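Local coordinates for protein Abbfa_003403 (Acinetobacter baumannii, PDB 4ZXH) that probably makes a peptide product as a four-domain nonribosomal peptide synthetase, with condensation, adenylation, carrier and thioesterase domains, the carrier holding phosphopantetheine, at residues A[152-163]-A[361-369]; A[370-378]-A[387-395]. All blocks are in the same frame, centred on the assembly; numbering follows the deposited sequence.

Interaction 1 of 2, residues A[152-163]-A[361-369]; sequences FWSIGLLLRDVS and ERLGGMDEF. With PX4 (1,2-dimyristoyl-sn-glycero-3-phosphocholine), chain C.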
loop_
_atom_site.group_PDB
_atom_site.type_symbol
_atom_site.label_atom_id
_atom_site.label_comp_id
_atom_site.label_asym_id
_atom_site.label_seq_id
_atom_site.Cartn_x
_atom_site.Cartn_y
_atom_site.Cartn_z
ATOM N N PHE A 152 5.830 2.054 31.629
ATOM C CA PHE A 152 4.878 2.588 32.582
ATOM C C PHE A 152 5.145 2.093 34.007
ATOM O O PHE A 152 5.079 2.888 34.953
ATOM C CB PHE A 152 3.464 2.221 32.149
ATOM C CG PHE A 152 2.397 3.025 32.820
ATOM C CD1 PHE A 152 2.258 4.384 32.550
ATOM C CD2 PHE A 152 1.514 2.421 33.713
ATOM C CE1 PHE A 152 1.266 5.133 33.177
ATOM C CE2 PHE A 152 0.520 3.158 34.336
ATOM C CZ PHE A 152 0.399 4.516 34.069
ATOM N N TRP A 153 5.448 0.800 34.167
ATOM C CA TRP A 153 5.811 0.288 35.493
ATOM C C TRP A 153 6.889 1.216 36.086
ATOM O O TRP A 153 6.836 1.554 37.267
ATOM C CB TRP A 153 6.288 -1.176 35.417
ATOM C CG TRP A 153 6.575 -1.877 36.739
ATOM C CD1 TRP A 153 7.797 -2.054 37.316
ATOM C CD2 TRP A 153 5.633 -2.511 37.615
ATOM N NE1 TRP A 153 7.686 -2.749 38.485
ATOM C CE2 TRP A 153 6.366 -3.038 38.702
ATOM C CE3 TRP A 153 4.240 -2.662 37.605
ATOM C CZ2 TRP A 153 5.748 -3.709 39.772
ATOM C CZ3 TRP A 153 3.626 -3.332 38.675
ATOM C CH2 TRP A 153 4.382 -3.844 39.737
ATOM N N SER A 154 7.825 1.669 35.251
ATOM C CA SER A 154 8.895 2.569 35.694
ATOM C C SER A 154 8.352 3.918 36.123
ATOM O O SER A 154 8.819 4.497 37.120
ATOM C CB SER A 154 9.941 2.766 34.596
ATOM O OG SER A 154 10.649 1.558 34.353
ATOM N N ILE A 155 7.376 4.417 35.361
ATOM C CA ILE A 155 6.696 5.660 35.699
ATOM C C ILE A 155 6.167 5.608 37.132
ATOM O O ILE A 155 6.377 6.530 37.917
ATOM C CB ILE A 155 5.526 5.954 34.743
ATOM C CG1 ILE A 155 6.036 6.396 33.361
ATOM C CG2 ILE A 155 4.615 7.015 35.323
ATOM C CD1 ILE A 155 7.197 7.345 33.421
ATOM N N GLY A 156 5.506 4.512 37.481
ATOM C CA GLY A 156 4.919 4.388 38.795
ATOM C C GLY A 156 5.974 4.347 39.881
ATOM O O GLY A 156 5.807 4.932 40.935
ATOM N N LEU A 157 7.061 3.636 39.620
ATOM C CA LEU A 157 8.177 3.622 40.535
ATOM C C LEU A 157 8.685 5.040 40.754
ATOM O O LEU A 157 9.046 5.427 41.861
ATOM C CB LEU A 157 9.294 2.741 39.994
ATOM C CG LEU A 157 9.096 1.232 40.075
ATOM C CD1 LEU A 157 10.305 0.557 39.457
ATOM C CD2 LEU A 157 8.946 0.805 41.510
ATOM N N LEU A 158 8.699 5.819 39.685
ATOM C CA LEU A 158 9.288 7.134 39.745
ATOM C C LEU A 158 8.301 8.102 40.378
ATOM O O LEU A 158 8.656 8.897 41.262
ATOM C CB LEU A 158 9.694 7.570 38.355
ATOM C CG LEU A 158 10.678 8.723 38.275
ATOM C CD1 LEU A 158 11.747 8.562 39.332
ATOM C CD2 LEU A 158 11.289 8.723 36.869
ATOM N N LEU A 159 7.049 7.995 39.945
ATOM C CA LEU A 159 5.945 8.780 40.498
ATOM C C LEU A 159 5.823 8.631 42.014
ATOM O O LEU A 159 5.652 9.609 42.743
ATOM C CB LEU A 159 4.638 8.365 39.839
ATOM C CG LEU A 159 3.361 8.975 40.397
ATOM C CD1 LEU A 159 3.481 10.490 40.441
ATOM C CD2 LEU A 159 2.177 8.552 39.539
ATOM N N ARG A 160 5.911 7.401 42.496
ATOM C CA ARG A 160 5.730 7.190 43.906
ATOM C C ARG A 160 6.906 7.806 44.658
ATOM O O ARG A 160 6.717 8.551 45.611
ATOM C CB ARG A 160 5.589 5.709 44.237
ATOM C CG ARG A 160 5.253 5.508 45.719
ATOM C CD ARG A 160 4.846 4.108 46.115
ATOM N NE ARG A 160 4.206 4.243 47.415
ATOM C CZ ARG A 160 2.902 4.448 47.582
ATOM N NH1 ARG A 160 2.090 4.496 46.520
ATOM N NH2 ARG A 160 2.410 4.607 48.808
ATOM N N ASP A 161 8.118 7.515 44.207
ATOM C CA ASP A 161 9.307 8.090 44.817
ATOM C C ASP A 161 9.276 9.621 44.861
ATOM O O ASP A 161 9.515 10.216 45.907
ATOM C CB ASP A 161 10.547 7.631 44.069
ATOM C CG ASP A 161 11.818 7.875 44.845
ATOM O OD1 ASP A 161 12.052 7.161 45.859
ATOM O OD2 ASP A 161 12.588 8.763 44.420
ATOM N N VAL A 162 8.969 10.263 43.738
ATOM C CA VAL A 162 9.014 11.718 43.709
ATOM C C VAL A 162 7.907 12.324 44.575
ATOM O O VAL A 162 8.092 13.368 45.200
ATOM C CB VAL A 162 8.925 12.236 42.276
ATOM C CG1 VAL A 162 8.852 13.757 42.249
ATOM C CG2 VAL A 162 10.135 11.770 41.513
ATOM N N SER A 163 6.770 11.647 44.643
ATOM C CA SER A 163 5.694 12.074 45.521
ATOM C C SER A 163 6.105 12.053 46.999
ATOM O O SER A 163 5.711 12.920 47.776
ATOM C CB SER A 163 4.478 11.186 45.301
ATOM O OG SER A 163 3.835 11.507 44.079
ATOM N N GLU A 361 -3.381 -2.915 31.762
ATOM C CA GLU A 361 -2.402 -2.506 32.745
ATOM C C GLU A 361 -3.012 -2.059 34.058
ATOM O O GLU A 361 -3.866 -1.174 34.085
ATOM C CB GLU A 361 -1.521 -1.401 32.187
ATOM C CG GLU A 361 -0.251 -1.235 32.987
ATOM C CD GLU A 361 0.887 -0.692 32.159
ATOM O OE1 GLU A 361 0.648 -0.287 30.995
ATOM O OE2 GLU A 361 2.026 -0.691 32.676
ATOM N N ARG A 362 -2.571 -2.702 35.137
ATOM C CA ARG A 362 -2.873 -2.253 36.488
ATOM C C ARG A 362 -1.593 -2.330 37.328
ATOM O O ARG A 362 -1.044 -3.411 37.532
ATOM C CB ARG A 362 -4.004 -3.088 37.116
ATOM N N LEU A 363 -1.101 -1.178 37.784
ATOM C CA LEU A 363 0.037 -1.146 38.704
ATOM C C LEU A 363 -0.366 -1.600 40.099
ATOM O O LEU A 363 -1.511 -1.407 40.513
ATOM C CB LEU A 363 0.634 0.254 38.792
ATOM C CG LEU A 363 1.111 0.838 37.469
ATOM C CD1 LEU A 363 1.761 2.207 37.690
ATOM C CD2 LEU A 363 2.051 -0.145 36.769
ATOM N N GLY A 364 0.577 -2.195 40.824
ATOM C CA GLY A 364 0.333 -2.578 42.203
ATOM C C GLY A 364 1.005 -1.626 43.172
ATOM O O GLY A 364 2.026 -1.015 42.848
ATOM N N GLY A 365 0.443 -1.502 44.368
ATOM C CA GLY A 365 1.010 -0.616 45.370
ATOM C C GLY A 365 1.007 0.828 44.902
ATOM O O GLY A 365 1.960 1.572 45.159
ATOM N N MET A 366 -0.058 1.208 44.189
ATOM C CA MET A 366 -0.300 2.595 43.799
ATOM C C MET A 366 -1.745 3.043 44.126
ATOM O O MET A 366 -2.335 3.832 43.389
ATOM C CB MET A 366 -0.018 2.787 42.299
ATOM C CG MET A 366 1.443 2.605 41.894
ATOM S SD MET A 366 2.625 3.769 42.637
ATOM C CE MET A 366 4.094 2.729 42.567
ATOM N N ASP A 367 -2.308 2.556 45.230
ATOM C CA ASP A 367 -3.698 2.862 45.578
ATOM C C ASP A 367 -4.028 4.361 45.657
ATOM O O ASP A 367 -5.060 4.798 45.127
ATOM C CB ASP A 367 -4.061 2.190 46.900
ATOM C CG ASP A 367 -4.114 0.669 46.789
ATOM O OD1 ASP A 367 -4.131 0.147 45.652
ATOM O OD2 ASP A 367 -4.140 -0.008 47.842
ATOM N N GLU A 368 -3.150 5.138 46.301
ATOM C CA GLU A 368 -3.311 6.592 46.413
ATOM C C GLU A 368 -3.428 7.283 45.060
ATOM O O GLU A 368 -3.991 8.371 44.975
ATOM C CB GLU A 368 -2.136 7.222 47.176
ATOM C CG GLU A 368 -1.794 6.614 48.545
ATOM C CD GLU A 368 -0.834 5.431 48.439
ATOM O OE1 GLU A 368 -0.765 4.805 47.356
ATOM O OE2 GLU A 368 -0.132 5.133 49.426
ATOM N N PHE A 369 -2.892 6.646 44.013
ATOM C CA PHE A 369 -2.816 7.226 42.671
ATOM C C PHE A 369 -3.807 6.623 41.689
ATOM O O PHE A 369 -3.791 6.968 40.502
ATOM C CB PHE A 369 -1.410 7.051 42.087
ATOM C CG PHE A 369 -0.330 7.671 42.906
ATOM C CD1 PHE A 369 0.106 8.956 42.640
ATOM C CD2 PHE A 369 0.254 6.971 43.950
ATOM C CE1 PHE A 369 1.120 9.537 43.409
ATOM C CE2 PHE A 369 1.252 7.549 44.728
ATOM C CZ PHE A 369 1.691 8.832 44.448
HETATM O O1 PX4 C . 9.069 30.569 38.671
HETATM O O2 PX4 C . 6.579 31.080 39.249
HETATM P P1 PX4 C . 7.881 30.395 39.591
HETATM O O3 PX4 C . 8.279 30.772 41.111
HETATM C C1 PX4 C . 9.257 31.750 41.472
HETATM C C2 PX4 C . 9.152 32.003 42.980
HETATM N N1 PX4 C . 10.262 32.823 43.514
HETATM C C3 PX4 C . 10.640 33.882 42.561
HETATM C C4 PX4 C . 9.834 33.443 44.779
HETATM C C5 PX4 C . 11.426 31.968 43.791
HETATM O O4 PX4 C . 7.592 28.815 39.785
HETATM C C6 PX4 C . 6.327 28.192 39.545
HETATM C C7 PX4 C . 6.577 26.750 39.117
HETATM C C8 PX4 C . 7.907 26.784 38.368
HETATM O O5 PX4 C . 8.259 25.482 37.909
HETATM C C9 PX4 C . 9.651 25.051 37.838
HETATM O O6 PX4 C . 10.532 25.737 38.326
HETATM C C10 PX4 C . 9.990 23.745 37.168
HETATM C C11 PX4 C . 10.292 22.665 38.197
HETATM C C12 PX4 C . 9.351 21.488 37.988
HETATM C C13 PX4 C . 10.096 20.190 38.265
HETATM C C14 PX4 C . 9.373 19.379 39.328
HETATM C C15 PX4 C . 10.325 18.325 39.863
HETATM C C16 PX4 C . 9.731 16.945 39.668
HETATM C C17 PX4 C . 10.769 15.876 39.952
HETATM C C18 PX4 C . 11.534 15.527 38.677
HETATM C C19 PX4 C . 11.098 14.192 38.097
HETATM C C20 PX4 C . 11.460 14.123 36.617
HETATM C C21 PX4 C . 11.133 12.745 36.041
HETATM C C22 PX4 C . 10.802 12.791 34.557
HETATM O O7 PX4 C . 6.666 25.876 40.253
HETATM C C23 PX4 C . 5.868 24.652 40.106
HETATM O O8 PX4 C . 4.898 24.705 39.375
HETATM C C24 PX4 C . 6.252 23.355 40.825
HETATM C C25 PX4 C . 5.309 22.160 40.608
HETATM C C26 PX4 C . 5.854 20.849 41.205
HETATM C C27 PX4 C . 4.970 19.622 40.904
HETATM C C28 PX4 C . 5.466 18.316 41.533
HETATM C C29 PX4 C . 4.577 17.099 41.223
HETATM C C30 PX4 C . 5.049 15.808 41.909
HETATM C C31 PX4 C . 4.756 14.487 41.156
HETATM C C32 PX4 C . 5.763 14.262 40.018
HETATM C C33 PX4 C . 5.925 12.821 39.514
HETATM C C34 PX4 C . 6.544 12.781 38.113
HETATM C C35 PX4 C . 7.399 11.553 37.787
HETATM C C36 PX4 C . 6.856 10.781 36.595
#
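Phe369 turns the edge of its ring to helix 152-163. Ser163 CB and OG and Arg160 NH1 all lie near the ring plane. Ser163 OG is 3.4 Å from Phe369 CE1. The same hydroxyl donates to Leu159 O, which also accepts from Ser163 N on the other face of its carbonyl plane. Leu159 CD2 packs obliquely on the ring, 3.8 Å from Phe369 CD1. Its other methyl, CD1, touches C33 of the bound phosphatidylcholine.

The guanidinium of Arg160 is met at its edge by Met366 SD and by the carboxylate of Glu368. The salt bridge is end-on: NH1 to Glu368 OE1 (3.0 Å) and NH2 to Glu368 OE2 (2.7 Å). Both oxygens lie almost in the guanidinium plane, but they are approached from above the carboxylate plane, since the two groups are turned 43° apart. The extended Arg160 chain carries the charge across to the loop. Glu368 bends back at chi2 (87°) to meet it. Arg160 NE is taken by Glu171 O.

Leu363 sets one methyl against each of two aromatic rings, both at an oblique approach. CD1 is 3.7 Å from Phe152 CE2, and CD2 lies against Trp153 CE3. The indole nitrogen of Trp153 bonds to Arg291 O. Glu361, poorly ordered, puts OE2 near the edge of the Phe152 ring. At Gly156 the bare helix backbone lets the loop in close: Leu363 CD1 is 4.0 Å from Gly156 CA, and Met366 CE sits on Gly156 O.

The helix starts directly after the HHxxxD motif of condensation domains, which ends at Asp151. Its contact with the loop is mainly apolar, with one charged pair, Arg160 and Glu368, and the two-bond grip probably fixes the rotation of the guanidinium.

Interaction 2 of 2, residues A[370-378]-A[387-395]; sequences KELLLPIQT and LTLGSFPVR. With K (potassium ion), chain D.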
loop_
_atom_site.group_PDB
_atom_site.type_symbol
_atom_site.label_atom_id
_atom_site.label_comp_id
_atom_site.label_asym_id
_atom_site.label_seq_id
_atom_site.Cartn_x
_atom_site.Cartn_y
_atom_site.Cartn_z
ATOM N N LYS A 370 -4.649 5.711 42.168
ATOM C CA LYS A 370 -5.581 4.985 41.305
ATOM C C LYS A 370 -6.415 5.938 40.440
ATOM O O LYS A 370 -6.274 5.978 39.216
ATOM C CB LYS A 370 -6.483 4.095 42.160
ATOM C CG LYS A 370 -7.596 3.361 41.419
ATOM C CD LYS A 370 -8.489 2.580 42.407
ATOM C CE LYS A 370 -9.812 2.137 41.770
ATOM N NZ LYS A 370 -10.696 3.291 41.404
ATOM N N GLU A 371 -7.251 6.737 41.084
ATOM C CA GLU A 371 -8.145 7.623 40.358
ATOM C C GLU A 371 -7.411 8.731 39.574
ATOM O O GLU A 371 -7.902 9.166 38.534
ATOM C CB GLU A 371 -9.166 8.219 41.331
ATOM C CG GLU A 371 -9.923 7.136 42.081
ATOM C CD GLU A 371 -11.085 7.671 42.893
ATOM O OE1 GLU A 371 -11.408 8.863 42.744
ATOM O OE2 GLU A 371 -11.677 6.904 43.689
ATOM N N LEU A 372 -6.238 9.164 40.042
ATOM C CA LEU A 372 -5.454 10.176 39.312
ATOM C C LEU A 372 -4.962 9.681 37.956
ATOM O O LEU A 372 -4.790 10.467 37.031
ATOM C CB LEU A 372 -4.238 10.628 40.118
ATOM C CG LEU A 372 -4.465 11.536 41.318
ATOM C CD1 LEU A 372 -3.135 11.854 41.973
ATOM C CD2 LEU A 372 -5.163 12.800 40.884
ATOM N N LEU A 373 -4.718 8.380 37.856
ATOM C CA LEU A 373 -4.114 7.791 36.672
ATOM C C LEU A 373 -5.146 7.280 35.668
ATOM O O LEU A 373 -4.783 6.810 34.595
ATOM C CB LEU A 373 -3.183 6.647 37.075
ATOM C CG LEU A 373 -1.923 7.017 37.854
ATOM C CD1 LEU A 373 -1.038 5.799 38.083
ATOM C CD2 LEU A 373 -1.158 8.089 37.107
ATOM N N LEU A 374 -6.425 7.369 36.015
ATOM C CA LEU A 374 -7.491 6.992 35.086
ATOM C C LEU A 374 -7.561 7.944 33.880
ATOM O O LEU A 374 -7.054 9.064 33.917
ATOM C CB LEU A 374 -8.839 6.961 35.815
ATOM C CG LEU A 374 -9.086 5.792 36.769
ATOM C CD1 LEU A 374 -10.421 5.940 37.470
ATOM C CD2 LEU A 374 -9.052 4.502 36.002
ATOM N N PRO A 375 -8.185 7.497 32.788
ATOM C CA PRO A 375 -8.235 8.396 31.636
ATOM C C PRO A 375 -9.427 9.331 31.720
ATOM O O PRO A 375 -9.763 9.992 30.739
ATOM C CB PRO A 375 -8.381 7.440 30.457
ATOM C CG PRO A 375 -8.116 6.049 31.034
ATOM C CD PRO A 375 -8.581 6.131 32.427
ATOM N N ILE A 376 -10.067 9.368 32.882
ATOM C CA ILE A 376 -11.223 10.228 33.100
ATOM C C ILE A 376 -10.969 11.207 34.239
ATOM O O ILE A 376 -10.165 10.932 35.148
ATOM C CB ILE A 376 -12.475 9.423 33.445
ATOM C CG1 ILE A 376 -12.274 8.710 34.782
ATOM C CG2 ILE A 376 -12.771 8.414 32.376
ATOM C CD1 ILE A 376 -13.535 8.316 35.402
ATOM N N GLN A 377 -11.661 12.342 34.198
ATOM C CA GLN A 377 -11.592 13.287 35.299
ATOM C C GLN A 377 -12.252 12.712 36.535
ATOM O O GLN A 377 -13.290 12.059 36.455
ATOM C CB GLN A 377 -12.239 14.626 34.941
ATOM C CG GLN A 377 -12.059 15.691 36.020
ATOM C CD GLN A 377 -10.828 16.514 35.801
ATOM O OE1 GLN A 377 -9.911 16.492 36.612
ATOM N NE2 GLN A 377 -10.803 17.268 34.719
ATOM N N THR A 378 -11.632 12.989 37.675
ATOM C CA THR A 378 -12.129 12.611 38.986
ATOM C C THR A 378 -11.816 13.734 39.956
ATOM O O THR A 378 -10.741 14.323 39.885
ATOM C CB THR A 378 -11.480 11.306 39.468
ATOM O OG1 THR A 378 -11.998 10.205 38.713
ATOM C CG2 THR A 378 -11.756 11.076 40.913
ATOM N N LEU A 387 1.586 21.135 48.675
ATOM C CA LEU A 387 0.837 21.137 47.419
ATOM C C LEU A 387 -0.275 20.112 47.344
ATOM O O LEU A 387 -0.464 19.306 48.248
ATOM C CB LEU A 387 1.773 20.927 46.224
ATOM C CG LEU A 387 2.821 19.809 46.224
ATOM C CD1 LEU A 387 2.201 18.483 46.258
ATOM C CD2 LEU A 387 3.586 19.903 44.915
ATOM N N THR A 388 -0.979 20.131 46.220
ATOM C CA THR A 388 -2.127 19.260 46.014
ATOM C C THR A 388 -2.173 18.808 44.567
ATOM O O THR A 388 -2.104 19.651 43.666
ATOM C CB THR A 388 -3.446 19.983 46.379
ATOM O OG1 THR A 388 -3.437 20.323 47.778
ATOM C CG2 THR A 388 -4.645 19.119 46.050
ATOM N N LEU A 389 -2.276 17.495 44.340
ATOM C CA LEU A 389 -2.368 16.943 42.973
ATOM C C LEU A 389 -3.803 16.591 42.613
ATOM O O LEU A 389 -4.505 15.976 43.410
ATOM C CB LEU A 389 -1.505 15.684 42.795
ATOM C CG LEU A 389 0.025 15.670 42.851
ATOM C CD1 LEU A 389 0.509 14.351 42.311
ATOM C CD2 LEU A 389 0.647 16.802 42.071
ATOM N N GLY A 390 -4.234 16.965 41.413
ATOM C CA GLY A 390 -5.558 16.617 40.926
ATOM C C GLY A 390 -5.431 16.007 39.546
ATOM O O GLY A 390 -4.336 16.007 38.984
ATOM N N SER A 391 -6.527 15.478 39.004
ATOM C CA SER A 391 -6.504 14.870 37.672
ATOM C C SER A 391 -6.271 15.904 36.604
ATOM O O SER A 391 -6.635 17.052 36.786
ATOM C CB SER A 391 -7.813 14.137 37.365
ATOM O OG SER A 391 -7.966 12.988 38.170
ATOM N N PHE A 392 -5.646 15.491 35.499
ATOM C CA PHE A 392 -5.659 16.272 34.263
ATOM C C PHE A 392 -5.503 15.319 33.060
ATOM O O PHE A 392 -4.391 14.984 32.661
ATOM C CB PHE A 392 -4.566 17.342 34.271
ATOM C CG PHE A 392 -4.674 18.323 33.129
ATOM C CD1 PHE A 392 -5.401 19.487 33.267
ATOM C CD2 PHE A 392 -4.049 18.070 31.909
ATOM C CE1 PHE A 392 -5.500 20.379 32.229
ATOM C CE2 PHE A 392 -4.149 18.951 30.856
ATOM C CZ PHE A 392 -4.875 20.103 31.005
ATOM N N PRO A 393 -6.626 14.870 32.479
ATOM C CA PRO A 393 -6.513 13.890 31.388
ATOM C C PRO A 393 -5.890 14.453 30.124
ATOM O O PRO A 393 -6.146 15.580 29.711
ATOM C CB PRO A 393 -7.962 13.480 31.135
ATOM C CG PRO A 393 -8.696 13.849 32.417
ATOM C CD PRO A 393 -8.024 15.087 32.894
ATOM N N VAL A 394 -5.061 13.635 29.502
ATOM C CA VAL A 394 -4.344 14.012 28.305
ATOM C C VAL A 394 -4.335 12.842 27.316
ATOM O O VAL A 394 -3.868 11.752 27.648
ATOM C CB VAL A 394 -2.888 14.424 28.642
ATOM C CG1 VAL A 394 -2.062 14.477 27.398
ATOM C CG2 VAL A 394 -2.867 15.773 29.299
ATOM N N ARG A 395 -4.863 13.047 26.113
ATOM C CA ARG A 395 -4.643 12.070 25.057
ATOM C C ARG A 395 -3.132 11.788 24.928
ATOM O O ARG A 395 -2.325 12.713 24.880
ATOM C CB ARG A 395 -5.209 12.564 23.732
ATOM C CG ARG A 395 -6.736 12.539 23.634
ATOM C CD ARG A 395 -7.228 13.308 22.384
ATOM N NE ARG A 395 -6.635 12.823 21.135
ATOM C CZ ARG A 395 -6.815 13.381 19.939
ATOM N NH1 ARG A 395 -7.571 14.461 19.800
ATOM N NH2 ARG A 395 -6.233 12.852 18.875
HETATM K K K D . -7.614 10.844 36.181
#
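This is a metal-bridged contact between a loop and the end of a strand, where the chain crosses from the C-terminal to the N-terminal lobe of the chloramphenicol-acetyltransferase-like condensation domain. Loop 370-378 follows strand 356-360, which belongs to the sheet containing 403-411. Strand 387-391 lies in the other sheet, antiparallel to both 40-49 and 382-383. The chain thus passes from one sheet to the other here, and a potassium ion sits between the two segments.

No clear hydrogen bond joins them. The ion is bound by four carbonyl oxygens of the loop: Glu371 O, Leu372 O, Leu374 O and Ile376 O (2.8 Å). The loop curls round the ion and turns these backbone carbonyls onto it. Neutral oxygens of this kind suit a large monovalent cation. The strand supplies one ligand, the hydroxyl of Ser391, whose side chain leaves the backbone toward the loop. With OG anti to its carbonyl carbon (chi1 -68°), the oxygen is delivered to the metal.

Packing flanks the site. Leu372 CD2 lies against the strand backbone, 3.5 Å from Gly390 C. Its CD1 meets Leu389 CB at 4.2 Å. Tyr411 of strand 403-411 touches Glu371, Leu374, Ile376 and Thr378, so the loop is held against its own sheet as well.

Past Ser391, Pro393 packs on the loop backbone. Its CG is 3.8 Å from Gln377 N and 3.9 Å from Ile376 C. The ion ties the two segments directly through a single side-chain oxygen, Ser391 OG, 3.0 Å from the potassium.

Overall arrangement
Interactions 1 and 2 follow each other in the chain, and segment 361-369 runs straight on into 370-378. Their centres are about 13 Å apart. They touch where Leu159 CD2 packs on Leu373 CD2 at 4.2 Å. Phe45 of strand 40-49 touches side chains of both contacts. The potassium is about 9 Å from the side chain of Phe369. The lipid also spans both: Leu159 and Val162 line its pocket, and the side chain of Leu389 is about 4 Å from it. Interaction 1 lies beside the probable condensation site, because the HHxxxD motif immediately precedes helix 152-165. The Glu361 side chain is about 10 Å from the phosphopantetheine.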